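Local structure of adenylation domain (Streptomyces sp., 5N9X) at residues Ile348-Gly353 with Thr358-Glu363. The protein is an adenylation domain of the ANL superfamily of AMP-binding enzymes, modelled with adenosine-5'-triphosphate and threonine bound. Residues are numbered along the deposited sequence; the frame is centred on the assembly and turned at random.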
ATOM      1  N   ILE A 348      -7.519  15.758 -15.085  1.00 20.65           N
ATOM      2  CA  ILE A 348      -7.552  16.493 -13.837  1.00 18.51           C
ATOM      3  C   ILE A 348      -8.835  17.295 -13.903  1.00 21.15           C
ATOM      4  O   ILE A 348      -8.955  18.175 -14.740  1.00 22.67           O
ATOM      5  CB  ILE A 348      -6.329  17.405 -13.670  1.00 23.67           C
ATOM      6  CG1 ILE A 348      -5.051  16.618 -13.980  1.00 25.18           C
ATOM      7  CG2 ILE A 348      -6.285  17.974 -12.279  1.00 19.82           C
ATOM      8  CD1 ILE A 348      -3.759  17.448 -13.992  1.00 26.97           C
ATOM      9  N   VAL A 349      -9.799  16.973 -13.042  1.00 21.94           N
ATOM     10  CA  VAL A 349     -11.185  17.370 -13.267  1.00 27.34           C
ATOM     11  C   VAL A 349     -11.757  18.324 -12.206  1.00 30.73           C
ATOM     12  O   VAL A 349     -11.627  18.109 -10.998  1.00 28.38           O
ATOM     13  CB  VAL A 349     -12.094  16.118 -13.370  1.00 27.62           C
ATOM     14  CG1 VAL A 349     -13.342  16.426 -14.157  1.00 23.85           C
ATOM     15  CG2 VAL A 349     -11.351  14.988 -14.062  1.00 26.66           C
ATOM     16  N   THR A 350     -12.403  19.384 -12.680  1.00 24.45           N
ATOM     17  CA  THR A 350     -13.036  20.360 -11.799  1.00 28.05           C
ATOM     18  C   THR A 350     -14.372  19.866 -11.253  1.00 28.94           C
ATOM     19  O   THR A 350     -14.954  18.918 -11.775  1.00 26.55           O
ATOM     20  CB  THR A 350     -13.246  21.694 -12.522  1.00 37.27           C
ATOM     21  OG1 THR A 350     -14.351  21.590 -13.437  1.00 42.01           O
ATOM     22  CG2 THR A 350     -11.984  22.099 -13.271  1.00 33.81           C
ATOM     23  N   GLU A 351     -14.857  20.529 -10.207  1.00 36.81           N
ATOM     24  CA  GLU A 351     -16.123  20.187  -9.562  1.00 39.07           C
ATOM     25  C   GLU A 351     -17.254  20.131 -10.582  1.00 40.26           C
ATOM     26  O   GLU A 351     -18.261  19.436 -10.419  1.00 35.29           O
ATOM     27  CB  GLU A 351     -16.410  21.211  -8.473  1.00 38.08           C
ATOM     28  CG  GLU A 351     -17.159  20.667  -7.282  1.00 53.10           C
ATOM     29  CD  GLU A 351     -16.962  21.541  -6.054  1.00 55.84           C
ATOM     30  OE1 GLU A 351     -15.805  21.973  -5.830  1.00 54.72           O
ATOM     31  OE2 GLU A 351     -17.941  21.773  -5.307  1.00 41.39           O
ATOM     32  N   ASP A 352     -16.997  20.862 -11.657  1.00 35.02           N
ATOM     33  CA  ASP A 352     -17.832  21.041 -12.838  1.00 40.23           C
ATOM     34  C   ASP A 352     -17.778  19.950 -13.898  1.00 40.94           C
ATOM     35  O   ASP A 352     -18.521  20.009 -14.890  1.00 36.35           O
ATOM     36  CB  ASP A 352     -17.402  22.347 -13.487  1.00 40.43           C
ATOM     37  CG  ASP A 352     -18.390  23.401 -13.315  1.00 36.26           C
ATOM     38  OD1 ASP A 352     -19.342  23.171 -12.535  1.00 47.36           O
ATOM     39  OD2 ASP A 352     -18.178  24.456 -13.937  1.00 40.99           O
ATOM     40  N   GLY A 353     -16.852  19.009 -13.724  1.00 46.85           N
ATOM     41  CA  GLY A 353     -16.581  17.996 -14.725  1.00 27.77           C
ATOM     42  C   GLY A 353     -15.648  18.477 -15.815  1.00 26.58           C
ATOM     43  O   GLY A 353     -15.494  17.812 -16.826  1.00 30.70           O
ATOM     44  N   THR A 358      -3.476  24.486 -16.033  1.00 39.86           N
ATOM     45  CA  THR A 358      -2.158  24.285 -15.411  1.00 34.55           C
ATOM     46  C   THR A 358      -2.024  25.056 -14.088  1.00 44.72           C
ATOM     47  O   THR A 358      -2.398  26.230 -13.994  1.00 41.71           O
ATOM     48  CB  THR A 358      -1.024  24.703 -16.373  1.00 34.31           C
ATOM     49  OG1 THR A 358      -0.932  23.743 -17.429  1.00 38.70           O
ATOM     50  CG2 THR A 358       0.318  24.764 -15.662  1.00 41.34           C
ATOM     51  N   GLY A 359      -1.504  24.391 -13.058  1.00 36.08           N
ATOM     52  CA  GLY A 359      -1.419  24.996 -11.743  1.00 25.14           C
ATOM     53  C   GLY A 359      -2.755  24.970 -11.018  1.00 33.51           C
ATOM     54  O   GLY A 359      -2.853  25.338  -9.843  1.00 35.46           O
ATOM     55  N   GLU A 360      -3.805  24.541 -11.704  1.00 26.17           N
ATOM     56  CA  GLU A 360      -5.107  24.464 -11.055  1.00 33.18           C
ATOM     57  C   GLU A 360      -5.362  23.067 -10.484  1.00 24.89           C
ATOM     58  O   GLU A 360      -5.172  22.066 -11.171  1.00 25.22           O
ATOM     59  CB  GLU A 360      -6.212  24.851 -12.035  1.00 31.92           C
ATOM     60  CG  GLU A 360      -7.527  25.167 -11.386  1.00 32.08           C
ATOM     61  CD  GLU A 360      -8.708  24.841 -12.275  1.00 35.74           C
ATOM     62  OE1 GLU A 360      -8.579  24.906 -13.523  1.00 40.43           O
ATOM     63  OE2 GLU A 360      -9.772  24.530 -11.709  1.00 40.82           O
ATOM     64  N   PRO A 361      -5.770  23.002  -9.213  1.00 24.58           N
ATOM     65  CA  PRO A 361      -6.104  21.748  -8.527  1.00 34.21           C
ATOM     66  C   PRO A 361      -7.399  21.137  -9.058  1.00 33.72           C
ATOM     67  O   PRO A 361      -8.323  21.884  -9.353  1.00 35.75           O
ATOM     68  CB  PRO A 361      -6.283  22.173  -7.059  1.00 29.47           C
ATOM     69  CG  PRO A 361      -5.589  23.498  -6.946  1.00 28.51           C
ATOM     70  CD  PRO A 361      -5.764  24.150  -8.291  1.00 31.74           C
ATOM     71  N   GLY A 362      -7.464  19.817  -9.174  1.00 31.59           N
ATOM     72  CA  GLY A 362      -8.700  19.151  -9.535  1.00 30.43           C
ATOM     73  C   GLY A 362      -8.621  17.688  -9.163  1.00 28.54           C
ATOM     74  O   GLY A 362      -7.580  17.236  -8.683  1.00 31.92           O
ATOM     75  N   GLU A 363      -9.704  16.945  -9.378  1.00 23.26           N
ATOM     76  CA  GLU A 363      -9.706  15.507  -9.116  1.00 26.74           C
ATOM     77  C   GLU A 363      -9.003  14.683 -10.208  1.00 25.13           C
ATOM     78  O   GLU A 363      -9.326  14.791 -11.407  1.00 19.95           O
ATOM     79  CB  GLU A 363     -11.141  14.986  -8.932  1.00 19.84           C
ATOM     80  CG  GLU A 363     -11.170  13.487  -8.598  1.00 20.82           C
ATOM     81  CD  GLU A 363     -12.566  12.919  -8.357  1.00 31.89           C
ATOM     82  OE1 GLU A 363     -13.569  13.555  -8.752  1.00 32.74           O
ATOM     83  OE2 GLU A 363     -12.655  11.819  -7.770  1.00 26.97           O
TER
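A chi1 of -156° sets CG1 of Val349 opposite the amide nitrogen and leaves the other methyl, CG2, beside it, 3.3 Å from Glu363 O. The same carbonyl oxygen accepts the amide of Val349, N to O 2.8 Å, so a polar bond and a methyl contact converge on one atom. The return bond runs from Glu363 N to Val349 O, also 2.8 Å, with an N-H...O angle of 156°. Together they make Val349 and Glu363 a hydrogen-bonded antiparallel pair, whose side chains lie on the same face of the sheet. Neither donor lies in the plane of its acceptor carbonyl; Val349 N is tilted from it by 32°. Glu363 O also receives a CA-H...O contact from Ile348 CA at 3.5 Å.

On Ile348, CG2 is the branch anti to the backbone N, and it rests 3.8 Å from both N and CA of Gly362. With no side chain at Gly362 between them, its CA comes to 3.4 Å from Val349 O. Farther toward the turn, the extended side chain of Glu360 crosses that of Thr350, bringing OE2 to 3.6 Å from the CG2 methyl. The polar partners of these two lie in the connecting loop: Glu360 OE1 accepts Ala357 N, and Thr350 OG1 bonds Arg354 N.

Strands 345-349 and 362-367 thus form a beta hairpin with a long loop, which includes a type I turn at Thr350-Gly353. Strand 400-410 flanks 362-367 on its other edge, where Gly362 bonds Val408. Methyl groups pack against backbone and carboxylate atoms, while Glu363 O takes both an N-H bond and a CA-H contact; the register is therefore set by the backbone, not by side-chain bonding between the segments.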